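Local atomic coordinates of Rubredoxin\:oxygen oxidoreductase (Desulfovibrio gigas, PDB entry 1E5D), a protein that catalyses the four-electron reduction of dioxygen to two water molecules, using a diiron centre and an FMN cofactor. Residues T4-G9 against N36-E41; G14-N19 against G32-A37; Q122-G127 against V137-T142. All blocks are in the same frame, centred on the assembly; numbering follows the deposited sequence.

All three contacts involve the first sheet of the diiron domain. Contacts 1 and 2 share Asn36 and Ala37 and use successive parts of strand 33-40, their centres about 16 Å apart. Contact 2 pairs the strand directly with 10-17, whereas contact 1 joins its later part to Ile6 and to the turn at Gly9. Contact 3 lies where the chain leaves the edge strand 121-124 and meets strand 136-141 of the second sheet; its centre is about 20 Å from that of contact 1 and about 26 Å from that of contact 2. Contact 2 is nearest the active site: the Tyr35 side chain is about 6 Å from the mu-oxo-diiron centre, against about 11 Å for that of Tyr38 in contact 1.

Contact 1. Residues T4-G9 against N36-E41; sequences TKIIDG and NAYLVE
Gly9 and Glu41 bring the two backbones together at one end, CA to CA 4.7 Å, while CA of Ile6 stands 9.3 Å from CA of Tyr38; the end-to-end directions of residues 6-9 and 38-41 differ by 33°. At the close end Glu41 N donates to Gly9 O over 2.7 Å, a fairly straight bond (161° at the hydrogen). Val40 CA sends a C-H contact to the same Gly9 O at 3.3 Å, so one carbonyl oxygen receives two neighbouring residues of the strand. Gly9 has a positive phi, a conformation readily accessible to glycine, and Glu41 CB packs near its carbonyl, 3.7 Å from Gly9 O.

Residues 4-9 lead from strand 4-7 through the turn into strand 10-17, which runs between 4-7 and 33-40 in the mixed sheet of the metallo-beta-lactamase fold; the contact thus spans two strands that are not sheet neighbours. The chain turns a corner at Ile6, whose side chain reaches out to Tyr38. Ile6 CD1 alone does the touching, 3.4 Å from Tyr38 CD2 and 3.6 Å from Tyr38 CE2. It comes to the ring edge, near the ring plane, and the two side chains cross at about a right angle. Tyr38 OH is hydrogen-bonded to Pro224 O, which holds the phenol end, and the ring packs on Ile162 and Cys223 of the second sheet. Ile6 rests on Phe221 of that sheet as well. Lys5 of the strand and Asp8 of the turn form a salt bridge within 4-9 (Lys5 NZ to Asp8 OD1 3.3 Å, a weak hydrogen bond). Arg135 reaches both sides, bonding Glu41 O and, weakly, Asp8 O.

Contact 2. Residues G14-N19 against G32-A37; sequences GAIDWN and GTTYNA
The Tyr35 ring receives Asp17 at its edge: carboxylate oxygen OD2 lies in the ring plane, 3.4 Å from Tyr35 CE2, with the carboxylate turned 54° from the ring. Asp17 CG, anti to the backbone N and beside the carbonyl carbon (chi1 -167°), is thereby placed near Tyr35 CE2, which CB also approaches at 3.8 Å. On Trp18 one indole face carries Ile16 CG2, 3.9 Å above the plane and offset toward the rim; the same methyl lies beside Thr34 CG2 at 4.1 Å.

Between the face with Asp17 and Tyr35 and the face with Ile16 and Thr34 runs an antiparallel ladder of the metallo-beta-lactamase sheet. Ala15 and Tyr35 form a hydrogen-bonded pair, Ala15 N to Tyr35 O 3.0 Å and Tyr35 N to Ala15 O 2.7 Å; Asp17 and Thr33 form the next, and Ile16 and Thr34 the non-hydrogen-bonded pair between. Thr34 OG1 bonds Asn36 OD1 at 2.7 Å, the donor above the carbonyl plane.

Tyr35 OH bonds His24 NE2, its ring meets that of His226, and Thr34 O is bonded to His226 ND1. The Thr34 bond and the Tyr35 ring are consistent with a second shell that limits rotation of the iron-binding His226 imidazole.

Contact 3. Residues Q122-G127 against V137-T142; sequences QVVKHG and VTFYET
His126 meets Glu141 through its ring nitrogen: Glu141 N donates to His126 ND1 at 2.7 Å, almost straight (173° at the hydrogen) and in the imidazole plane. ND1 therefore acts as the acceptor, consistent with a hydrogen on NE2. Alongside, His126 CE1 comes to the edge of the Tyr140 ring, 3.3 Å from Tyr140 CD1, the two rings set obliquely, and His126 CB packs on Glu141 CG at 3.5 Å. The first torsion of His126 places CG anti to its backbone N (chi1 176°); the hydrogen bond holds ND1 facing Glu141 N. Next to it Gly127 N bonds Phe139 O; at 2.5 Å the distance is short and its exact value doubtful.

On the inner side Val124 crosses Phe139 at about a right angle. Val124 CG1 lies 3.4 Å from Phe139 CE2, Val124 CB 3.5 Å from Phe139 CD2, and Val124 CG2 also reaches that ring carbon. This links the two sheets of the metallo-beta-lactamase sandwich: strand 121-124 is the outermost strand of one, and strand 136-141 belongs to the other, with residues 124-127 running at 99° to residues 138-141 as the chain passes over. Thr138 CG2 lies 3.7 Å from Gly127 O.

Farther out, Glu141 OE1 forms a salt bridge with Arg143, while the carboxylate still packs against His126 CB. Glu128, just beyond the turn, receives Lys125 N on its side-chain OE1. Phe101 backs Val124 within the first sheet, and Leu130 and Ser153 flank Phe139 in the second.

Contact 1. Residues T4-G9 against N36-E41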
loop_
_atom_site.group_PDB
_atom_site.type_symbol
_atom_site.label_atom_id
_atom_site.label_comp_id
_atom_site.label_asym_id
_atom_site.label_seq_id
_atom_site.Cartn_x
_atom_site.Cartn_y
_atom_site.Cartn_z
ATOM N N THR A 4 -25.865 3.516 -29.972
ATOM C CA THR A 4 -24.994 4.083 -30.995
ATOM C C THR A 4 -24.858 3.108 -32.157
ATOM O O THR A 4 -24.525 1.937 -31.964
ATOM C CB THR A 4 -23.607 4.438 -30.428
ATOM O OG1 THR A 4 -23.744 5.373 -29.355
ATOM C CG2 THR A 4 -22.768 5.127 -31.488
ATOM N N LYS A 5 -25.146 3.592 -33.360
ATOM C CA LYS A 5 -25.106 2.736 -34.538
ATOM C C LYS A 5 -23.662 2.553 -34.972
ATOM O O LYS A 5 -22.942 3.508 -35.262
ATOM C CB LYS A 5 -25.927 3.307 -35.693
ATOM C CG LYS A 5 -26.779 2.266 -36.405
ATOM C CD LYS A 5 -26.486 2.235 -37.896
ATOM C CE LYS A 5 -27.626 1.606 -38.678
ATOM N NZ LYS A 5 -28.386 2.616 -39.468
ATOM N N ILE A 6 -23.251 1.286 -35.012
ATOM C CA ILE A 6 -21.871 1.076 -35.455
ATOM C C ILE A 6 -21.902 0.921 -36.972
ATOM O O ILE A 6 -21.361 1.757 -37.688
ATOM C CB ILE A 6 -21.250 -0.130 -34.749
ATOM C CG1 ILE A 6 -21.244 0.000 -33.219
ATOM C CG2 ILE A 6 -19.853 -0.397 -35.275
ATOM C CD1 ILE A 6 -21.094 -1.329 -32.511
ATOM N N ILE A 7 -22.566 -0.143 -37.375
ATOM C CA ILE A 7 -22.989 -0.441 -38.728
ATOM C C ILE A 7 -24.454 -0.898 -38.683
ATOM O O ILE A 7 -24.991 -1.159 -37.608
ATOM C CB ILE A 7 -22.149 -1.513 -39.437
ATOM C CG1 ILE A 7 -22.120 -2.869 -38.731
ATOM C CG2 ILE A 7 -20.733 -1.011 -39.666
ATOM C CD1 ILE A 7 -21.418 -3.942 -39.531
ATOM N N ASP A 8 -25.065 -0.982 -39.849
ATOM C CA ASP A 8 -26.470 -1.351 -39.975
ATOM C C ASP A 8 -26.758 -2.626 -39.201
ATOM O O ASP A 8 -26.110 -3.650 -39.430
ATOM C CB ASP A 8 -26.839 -1.524 -41.450
ATOM C CG ASP A 8 -26.558 -0.275 -42.271
ATOM O OD1 ASP A 8 -27.095 0.791 -41.894
ATOM O OD2 ASP A 8 -25.805 -0.341 -43.267
ATOM N N GLY A 9 -27.709 -2.559 -38.273
ATOM C CA GLY A 9 -28.055 -3.717 -37.469
ATOM C C GLY A 9 -27.130 -4.013 -36.305
ATOM O O GLY A 9 -27.382 -4.980 -35.581
ATOM N N ASN A 36 -19.513 -1.584 -22.318
ATOM C CA ASN A 36 -19.953 -1.768 -23.686
ATOM C C ASN A 36 -20.597 -3.131 -23.891
ATOM O O ASN A 36 -20.033 -4.169 -23.580
ATOM C CB ASN A 36 -18.778 -1.615 -24.659
ATOM C CG ASN A 36 -18.133 -0.244 -24.571
ATOM O OD1 ASN A 36 -18.744 0.711 -24.104
ATOM N ND2 ASN A 36 -16.887 -0.144 -25.028
ATOM N N ALA A 37 -21.802 -3.091 -24.434
ATOM C CA ALA A 37 -22.520 -4.271 -24.887
ATOM C C ALA A 37 -22.930 -3.997 -26.333
ATOM O O ALA A 37 -23.036 -2.834 -26.739
ATOM C CB ALA A 37 -23.706 -4.593 -24.007
ATOM N N TYR A 38 -23.125 -5.066 -27.099
ATOM C CA TYR A 38 -23.462 -4.867 -28.509
ATOM C C TYR A 38 -24.708 -5.659 -28.878
ATOM O O TYR A 38 -24.779 -6.877 -28.726
ATOM C CB TYR A 38 -22.262 -5.229 -29.395
ATOM C CG TYR A 38 -21.074 -4.355 -29.030
ATOM C CD1 TYR A 38 -20.208 -4.766 -28.024
ATOM C CD2 TYR A 38 -20.828 -3.144 -29.657
ATOM C CE1 TYR A 38 -19.125 -3.989 -27.667
ATOM C CE2 TYR A 38 -19.740 -2.360 -29.303
ATOM C CZ TYR A 38 -18.895 -2.791 -28.306
ATOM O OH TYR A 38 -17.805 -2.047 -27.925
ATOM N N LEU A 39 -25.683 -4.901 -29.356
ATOM C CA LEU A 39 -26.946 -5.398 -29.866
ATOM C C LEU A 39 -26.858 -5.648 -31.370
ATOM O O LEU A 39 -26.599 -4.718 -32.138
ATOM C CB LEU A 39 -28.049 -4.381 -29.571
ATOM C CG LEU A 39 -29.461 -4.813 -29.960
ATOM C CD1 LEU A 39 -29.874 -6.023 -29.135
ATOM C CD2 LEU A 39 -30.444 -3.665 -29.799
ATOM N N VAL A 40 -27.059 -6.891 -31.785
ATOM C CA VAL A 40 -27.047 -7.231 -33.203
ATOM C C VAL A 40 -28.430 -7.666 -33.685
ATOM O O VAL A 40 -28.969 -8.694 -33.268
ATOM C CB VAL A 40 -26.030 -8.345 -33.512
ATOM C CG1 VAL A 40 -26.055 -8.669 -34.998
ATOM C CG2 VAL A 40 -24.641 -7.936 -33.058
ATOM N N GLU A 41 -29.002 -6.854 -34.575
ATOM C CA GLU A 41 -30.304 -7.151 -35.151
ATOM C C GLU A 41 -30.217 -8.161 -36.291
ATOM O O GLU A 41 -29.670 -7.818 -37.338
ATOM C CB GLU A 41 -30.948 -5.867 -35.671
ATOM C CG GLU A 41 -31.582 -5.048 -34.550
ATOM C CD GLU A 41 -32.251 -3.796 -35.077
ATOM O OE1 GLU A 41 -31.584 -3.010 -35.786
ATOM O OE2 GLU A 41 -33.449 -3.606 -34.777
#

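Contact 2. Residues G14-N19 against G32-A37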
loop_
_atom_site.group_PDB
_atom_site.type_symbol
_atom_site.label_atom_id
_atom_site.label_comp_id
_atom_site.label_asym_id
_atom_site.label_seq_id
_atom_site.Cartn_x
_atom_site.Cartn_y
_atom_site.Cartn_z
ATOM N N GLY A 14 -25.035 0.436 -23.485
ATOM C CA GLY A 14 -24.424 0.291 -22.176
ATOM C C GLY A 14 -24.350 1.576 -21.385
ATOM O O GLY A 14 -25.281 2.378 -21.369
ATOM N N ALA A 15 -23.215 1.801 -20.715
ATOM C CA ALA A 15 -23.105 2.981 -19.873
ATOM C C ALA A 15 -21.695 3.545 -19.848
ATOM O O ALA A 15 -20.709 2.817 -19.763
ATOM C CB ALA A 15 -23.545 2.638 -18.456
ATOM N N ILE A 16 -21.655 4.866 -19.911
ATOM C CA ILE A 16 -20.447 5.638 -19.710
ATOM C C ILE A 16 -20.282 5.923 -18.219
ATOM O O ILE A 16 -21.160 6.516 -17.596
ATOM C CB ILE A 16 -20.438 6.971 -20.472
ATOM C CG1 ILE A 16 -20.944 6.881 -21.908
ATOM C CG2 ILE A 16 -19.038 7.559 -20.431
ATOM C CD1 ILE A 16 -20.075 7.577 -22.932
ATOM N N ASP A 17 -19.156 5.482 -17.675
ATOM C CA ASP A 17 -18.934 5.691 -16.241
ATOM C C ASP A 17 -17.896 6.782 -16.013
ATOM O O ASP A 17 -16.722 6.531 -15.732
ATOM C CB ASP A 17 -18.540 4.356 -15.626
ATOM C CG ASP A 17 -18.581 4.326 -14.117
ATOM O OD1 ASP A 17 -18.468 5.408 -13.511
ATOM O OD2 ASP A 17 -18.707 3.223 -13.545
ATOM N N TRP A 18 -18.332 8.034 -16.141
ATOM C CA TRP A 18 -17.459 9.186 -15.992
ATOM C C TRP A 18 -16.663 9.207 -14.692
ATOM O O TRP A 18 -15.507 9.627 -14.696
ATOM C CB TRP A 18 -18.296 10.460 -16.040
ATOM C CG TRP A 18 -19.132 10.655 -17.258
ATOM C CD1 TRP A 18 -20.420 10.274 -17.475
ATOM C CD2 TRP A 18 -18.701 11.309 -18.457
ATOM N NE1 TRP A 18 -20.820 10.650 -18.737
ATOM C CE2 TRP A 18 -19.781 11.286 -19.355
ATOM C CE3 TRP A 18 -17.497 11.907 -18.834
ATOM C CZ2 TRP A 18 -19.688 11.847 -20.629
ATOM C CZ3 TRP A 18 -17.412 12.461 -20.100
ATOM C CH2 TRP A 18 -18.501 12.427 -20.981
ATOM N N ASN A 19 -17.275 8.779 -13.591
ATOM C CA ASN A 19 -16.680 8.967 -12.273
ATOM C C ASN A 19 -15.743 7.861 -11.818
ATOM O O ASN A 19 -15.129 7.983 -10.752
ATOM C CB ASN A 19 -17.801 9.110 -11.228
ATOM C CG ASN A 19 -18.697 10.289 -11.536
ATOM O OD1 ASN A 19 -18.308 11.205 -12.250
ATOM N ND2 ASN A 19 -19.906 10.289 -10.994
ATOM N N GLY A 32 -12.020 7.665 -16.278
ATOM C CA GLY A 32 -13.333 7.032 -16.269
ATOM C C GLY A 32 -13.271 5.752 -17.084
ATOM O O GLY A 32 -12.194 5.237 -17.363
ATOM N N THR A 33 -14.428 5.241 -17.462
ATOM C CA THR A 33 -14.474 4.026 -18.262
ATOM C C THR A 33 -15.882 3.877 -18.821
ATOM O O THR A 33 -16.789 4.679 -18.589
ATOM C CB THR A 33 -14.066 2.805 -17.428
ATOM O OG1 THR A 33 -14.072 1.615 -18.225
ATOM C CG2 THR A 33 -15.083 2.556 -16.316
ATOM N N THR A 34 -16.086 2.823 -19.604
ATOM C CA THR A 34 -17.426 2.556 -20.098
ATOM C C THR A 34 -17.715 1.066 -19.936
ATOM O O THR A 34 -16.845 0.231 -19.705
ATOM C CB THR A 34 -17.650 2.938 -21.574
ATOM O OG1 THR A 34 -17.037 1.964 -22.440
ATOM C CG2 THR A 34 -17.011 4.279 -21.891
ATOM N N TYR A 35 -18.996 0.756 -20.083
ATOM C CA TYR A 35 -19.397 -0.649 -20.112
ATOM C C TYR A 35 -20.149 -0.850 -21.421
ATOM O O TYR A 35 -21.244 -0.307 -21.581
ATOM C CB TYR A 35 -20.200 -0.965 -18.851
ATOM C CG TYR A 35 -19.338 -0.736 -17.622
ATOM C CD1 TYR A 35 -18.349 -1.664 -17.311
ATOM C CD2 TYR A 35 -19.493 0.377 -16.811
ATOM C CE1 TYR A 35 -17.537 -1.496 -16.212
ATOM C CE2 TYR A 35 -18.686 0.552 -15.702
ATOM C CZ TYR A 35 -17.718 -0.383 -15.411
ATOM O OH TYR A 35 -16.901 -0.233 -14.313
ATOM N N ASN A 36 -19.513 -1.584 -22.318
ATOM C CA ASN A 36 -19.953 -1.768 -23.686
ATOM C C ASN A 36 -20.597 -3.131 -23.891
ATOM O O ASN A 36 -20.033 -4.169 -23.580
ATOM C CB ASN A 36 -18.778 -1.615 -24.659
ATOM C CG ASN A 36 -18.133 -0.244 -24.571
ATOM O OD1 ASN A 36 -18.744 0.711 -24.104
ATOM N ND2 ASN A 36 -16.887 -0.144 -25.028
ATOM N N ALA A 37 -21.802 -3.091 -24.434
ATOM C CA ALA A 37 -22.520 -4.271 -24.887
ATOM C C ALA A 37 -22.930 -3.997 -26.333
ATOM O O ALA A 37 -23.036 -2.834 -26.739
ATOM C CB ALA A 37 -23.706 -4.593 -24.007
#

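Contact 3. Residues Q122-G127 against V137-T142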
loop_
_atom_site.group_PDB
_atom_site.type_symbol
_atom_site.label_atom_id
_atom_site.label_comp_id
_atom_site.label_asym_id
_atom_site.label_seq_id
_atom_site.Cartn_x
_atom_site.Cartn_y
_atom_site.Cartn_z
ATOM N N GLN A 122 -25.758 -22.672 -23.103
ATOM C CA GLN A 122 -25.259 -23.555 -24.142
ATOM C C GLN A 122 -23.809 -23.180 -24.430
ATOM O O GLN A 122 -23.522 -22.055 -24.821
ATOM C CB GLN A 122 -26.091 -23.467 -25.419
ATOM C CG GLN A 122 -26.159 -24.772 -26.195
ATOM C CD GLN A 122 -25.820 -24.648 -27.664
ATOM O OE1 GLN A 122 -26.693 -24.414 -28.501
ATOM N NE2 GLN A 122 -24.544 -24.809 -28.001
ATOM N N VAL A 123 -22.917 -24.129 -24.211
ATOM C CA VAL A 123 -21.490 -23.946 -24.397
ATOM C C VAL A 123 -21.098 -23.922 -25.866
ATOM O O VAL A 123 -21.446 -24.843 -26.607
ATOM C CB VAL A 123 -20.720 -25.089 -23.698
ATOM C CG1 VAL A 123 -19.255 -25.102 -24.107
ATOM C CG2 VAL A 123 -20.896 -24.949 -22.194
ATOM N N VAL A 124 -20.374 -22.889 -26.277
ATOM C CA VAL A 124 -19.814 -22.860 -27.626
ATOM C C VAL A 124 -18.328 -23.206 -27.561
ATOM O O VAL A 124 -17.696 -23.034 -26.528
ATOM C CB VAL A 124 -20.019 -21.510 -28.323
ATOM C CG1 VAL A 124 -21.496 -21.322 -28.629
ATOM C CG2 VAL A 124 -19.505 -20.358 -27.475
ATOM N N LYS A 125 -17.799 -23.718 -28.655
ATOM C CA LYS A 125 -16.463 -24.274 -28.769
ATOM C C LYS A 125 -15.584 -23.384 -29.637
ATOM O O LYS A 125 -16.083 -22.615 -30.465
ATOM C CB LYS A 125 -16.551 -25.678 -29.360
ATOM C CG LYS A 125 -15.839 -26.784 -28.612
ATOM C CD LYS A 125 -16.363 -28.146 -29.052
ATOM C CE LYS A 125 -15.555 -28.718 -30.207
ATOM N NZ LYS A 125 -14.846 -29.972 -29.826
ATOM N N HIS A 126 -14.268 -23.470 -29.440
ATOM C CA HIS A 126 -13.378 -22.599 -30.212
ATOM C C HIS A 126 -13.588 -22.843 -31.698
ATOM O O HIS A 126 -13.470 -23.967 -32.185
ATOM C CB HIS A 126 -11.922 -22.821 -29.799
ATOM C CG HIS A 126 -10.936 -22.038 -30.614
ATOM N ND1 HIS A 126 -10.765 -20.675 -30.490
ATOM C CD2 HIS A 126 -10.065 -22.426 -31.576
ATOM C CE1 HIS A 126 -9.834 -20.265 -31.335
ATOM N NE2 HIS A 126 -9.390 -21.311 -32.011
ATOM N N GLY A 127 -13.922 -21.795 -32.447
ATOM C CA GLY A 127 -14.093 -21.948 -33.883
ATOM C C GLY A 127 -15.523 -22.255 -34.271
ATOM O O GLY A 127 -15.909 -22.190 -35.440
ATOM N N VAL A 137 -22.167 -15.712 -36.767
ATOM C CA VAL A 137 -21.044 -15.292 -35.931
ATOM C C VAL A 137 -20.136 -16.465 -35.608
ATOM O O VAL A 137 -20.586 -17.609 -35.515
ATOM C CB VAL A 137 -21.545 -14.625 -34.635
ATOM C CG1 VAL A 137 -22.473 -15.555 -33.873
ATOM C CG2 VAL A 137 -20.368 -14.202 -33.770
ATOM N N THR A 138 -18.843 -16.191 -35.437
ATOM C CA THR A 138 -17.899 -17.262 -35.115
ATOM C C THR A 138 -17.192 -17.017 -33.789
ATOM O O THR A 138 -16.745 -15.906 -33.496
ATOM C CB THR A 138 -16.870 -17.412 -36.247
ATOM O OG1 THR A 138 -17.574 -17.785 -37.440
ATOM C CG2 THR A 138 -15.881 -18.520 -35.929
ATOM N N PHE A 139 -17.089 -18.057 -32.962
ATOM C CA PHE A 139 -16.545 -17.905 -31.621
ATOM C C PHE A 139 -15.109 -18.390 -31.497
ATOM O O PHE A 139 -14.794 -19.520 -31.871
ATOM C CB PHE A 139 -17.394 -18.679 -30.599
ATOM C CG PHE A 139 -18.832 -18.194 -30.541
ATOM C CD1 PHE A 139 -19.110 -16.869 -30.266
ATOM C CD2 PHE A 139 -19.881 -19.065 -30.765
ATOM C CE1 PHE A 139 -20.417 -16.417 -30.209
ATOM C CE2 PHE A 139 -21.186 -18.616 -30.713
ATOM C CZ PHE A 139 -21.456 -17.292 -30.442
ATOM N N TYR A 140 -14.253 -17.525 -30.945
ATOM C CA TYR A 140 -12.877 -17.946 -30.686
ATOM C C TYR A 140 -12.573 -17.874 -29.195
ATOM O O TYR A 140 -13.030 -16.977 -28.484
ATOM C CB TYR A 140 -11.880 -17.111 -31.497
ATOM C CG TYR A 140 -12.007 -17.364 -32.982
ATOM C CD1 TYR A 140 -11.660 -18.600 -33.519
ATOM C CD2 TYR A 140 -12.475 -16.379 -33.839
ATOM C CE1 TYR A 140 -11.773 -18.844 -34.876
ATOM C CE2 TYR A 140 -12.592 -16.616 -35.196
ATOM C CZ TYR A 140 -12.241 -17.848 -35.705
ATOM O OH TYR A 140 -12.361 -18.075 -37.057
ATOM N N GLU A 141 -11.793 -18.849 -28.731
ATOM C CA GLU A 141 -11.412 -18.868 -27.324
ATOM C C GLU A 141 -10.097 -18.119 -27.128
ATOM O O GLU A 141 -9.172 -18.197 -27.934
ATOM C CB GLU A 141 -11.293 -20.297 -26.811
ATOM C CG GLU A 141 -12.599 -21.077 -26.820
ATOM C CD GLU A 141 -12.468 -22.427 -26.140
ATOM O OE1 GLU A 141 -11.350 -22.981 -26.087
ATOM O OE2 GLU A 141 -13.498 -22.932 -25.653
ATOM N N THR A 142 -10.050 -17.388 -26.024
ATOM C CA THR A 142 -8.905 -16.560 -25.677
ATOM C C THR A 142 -8.607 -16.713 -24.190
ATOM O O THR A 142 -8.531 -15.722 -23.468
ATOM C CB THR A 142 -9.157 -15.085 -26.025
ATOM O OG1 THR A 142 -10.498 -14.708 -25.682
ATOM C CG2 THR A 142 -9.045 -14.863 -27.529
#